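Local coordinates for putative sulfatase yidJ (Bacteroides fragilis, PDB 2QZU), which probably hydrolyses sulfate esters as a member of the sulfatase family, with a bound metal ion, likely calcium, at residues 82-86 with 113-117. Numbering follows the deposited sequence.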
# COMPACT_ATOMS: atom_id res chain seq x y z
N MSE A 82 -24.16 14.21 -8.40
CA MSE A 82 -25.31 14.90 -7.85
C MSE A 82 -24.97 16.38 -7.69
O MSE A 82 -25.80 17.25 -7.97
CB MSE A 82 -25.68 14.30 -6.49
CG MSE A 82 -26.55 13.07 -6.60
SE MSE A 82 -26.41 11.89 -5.06
CE MSE A 82 -25.96 10.28 -6.01
N LEU A 83 -23.75 16.66 -7.25
CA LEU A 83 -23.32 18.04 -7.07
C LEU A 83 -23.35 18.81 -8.38
O LEU A 83 -23.90 19.90 -8.46
CB LEU A 83 -21.90 18.09 -6.50
CG LEU A 83 -21.26 19.48 -6.51
CD1 LEU A 83 -22.03 20.41 -5.58
CD2 LEU A 83 -19.81 19.37 -6.07
N MSE A 84 -22.76 18.23 -9.42
CA MSE A 84 -22.70 18.91 -10.71
C MSE A 84 -24.04 19.07 -11.44
O MSE A 84 -24.27 20.11 -12.07
CB MSE A 84 -21.70 18.20 -11.63
CG MSE A 84 -20.28 18.12 -11.08
SE MSE A 84 -19.57 19.80 -10.40
CE MSE A 84 -18.27 19.06 -9.16
N THR A 85 -24.91 18.08 -11.34
CA THR A 85 -26.20 18.12 -12.03
C THR A 85 -27.39 18.61 -11.19
O THR A 85 -28.40 19.04 -11.75
CB THR A 85 -26.60 16.72 -12.55
OG1 THR A 85 -26.83 15.84 -11.45
CG2 THR A 85 -25.51 16.14 -13.43
N GLY A 86 -27.27 18.53 -9.88
CA GLY A 86 -28.37 18.94 -9.02
C GLY A 86 -29.51 17.94 -9.09
O GLY A 86 -30.64 18.24 -8.71
N ALA A 113 -25.64 17.13 -19.88
CA ALA A 113 -26.18 17.57 -18.61
C ALA A 113 -25.88 19.05 -18.40
O ALA A 113 -24.76 19.51 -18.63
CB ALA A 113 -25.58 16.76 -17.46
N ARG A 114 -26.89 19.80 -17.98
CA ARG A 114 -26.74 21.23 -17.72
C ARG A 114 -26.27 21.38 -16.28
O ARG A 114 -27.07 21.36 -15.35
CB ARG A 114 -28.08 21.94 -17.92
CG ARG A 114 -28.06 23.44 -17.65
CD ARG A 114 -27.32 24.19 -18.73
NE ARG A 114 -27.41 25.64 -18.55
CZ ARG A 114 -26.75 26.51 -19.30
NH1 ARG A 114 -25.96 26.08 -20.27
NH2 ARG A 114 -26.86 27.82 -19.07
N CYS A 115 -24.96 21.54 -16.10
CA CYS A 115 -24.39 21.67 -14.76
C CYS A 115 -24.26 23.12 -14.32
O CYS A 115 -24.29 24.03 -15.15
CB CYS A 115 -23.02 20.98 -14.73
SG CYS A 115 -23.14 19.22 -15.14
N TRP A 116 -24.11 23.36 -13.02
CA TRP A 116 -24.01 24.73 -12.53
C TRP A 116 -22.81 25.46 -13.12
O TRP A 116 -22.84 26.68 -13.26
CB TRP A 116 -23.95 24.80 -11.00
CG TRP A 116 -22.83 24.02 -10.35
CD1 TRP A 116 -22.89 22.73 -9.90
CD2 TRP A 116 -21.51 24.49 -10.05
NE1 TRP A 116 -21.68 22.37 -9.34
CE2 TRP A 116 -20.82 23.44 -9.42
CE3 TRP A 116 -20.85 25.71 -10.26
CZ2 TRP A 116 -19.49 23.56 -8.99
CZ3 TRP A 116 -19.52 25.83 -9.83
CH2 TRP A 116 -18.86 24.76 -9.21
N SER A 117 -21.77 24.71 -13.47
CA SER A 117 -20.58 25.32 -14.05
C SER A 117 -20.90 25.84 -15.45
O SER A 117 -20.35 26.86 -15.88
CB SER A 117 -19.43 24.32 -14.09
OG SER A 117 -19.80 23.12 -14.75
O HOH W 1 -28.97 19.36 -14.44
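Met84, present as selenomethionine, and Trp116 form a Met-aromatic contact: SE of Met84 lies 4.4 Å from the centroid of the five-membered ring of Trp116, and at 56° off the ring normal the approach is oblique. The bend in the Met84 chain (chi2 -49°) brings the selenium round to the NE1 end of the indole, 3.5 Å from Trp116 NE1. At the indole rim, Leu83 O lies in the ring plane, 3.3 Å from Trp116 CD1. With Trp116 CG between its backbone N and carbonyl carbon (chi1 57°), the indole reaches back to helix 76-85.

Met84 O, in the last turn of that helix, meets the start of helix 116-122. Trp116 N donates a weak hydrogen bond to it, 3.4 Å long, and a CA-H...O contact comes from Cys115, the N-cap residue. Cys115 SG packs alongside, 3.9 Å from Met84 CB. Farther out, Thr85 CG2 touches Ala113 CB at 4.1 Å, while Thr85 OG1 turns back to Gly81 O. One water donates to both Thr85 O (2.8 Å) and Arg114 O (2.9 Å), bridging the two backbones.

Helix 76-85 starts at Ser76, the predicted 3-oxoalanine site, unmodified here and at the end away from this contact. Both helix ends pack on the mixed central sheet of the alkaline phosphatase-like sulfatase fold: Phe32, Met34 and Leu30 of strand 29-35 meet Leu83, Met84 and Trp116 respectively, and helix 361-368 adds Leu361 against Leu83 and Leu366 against Trp116.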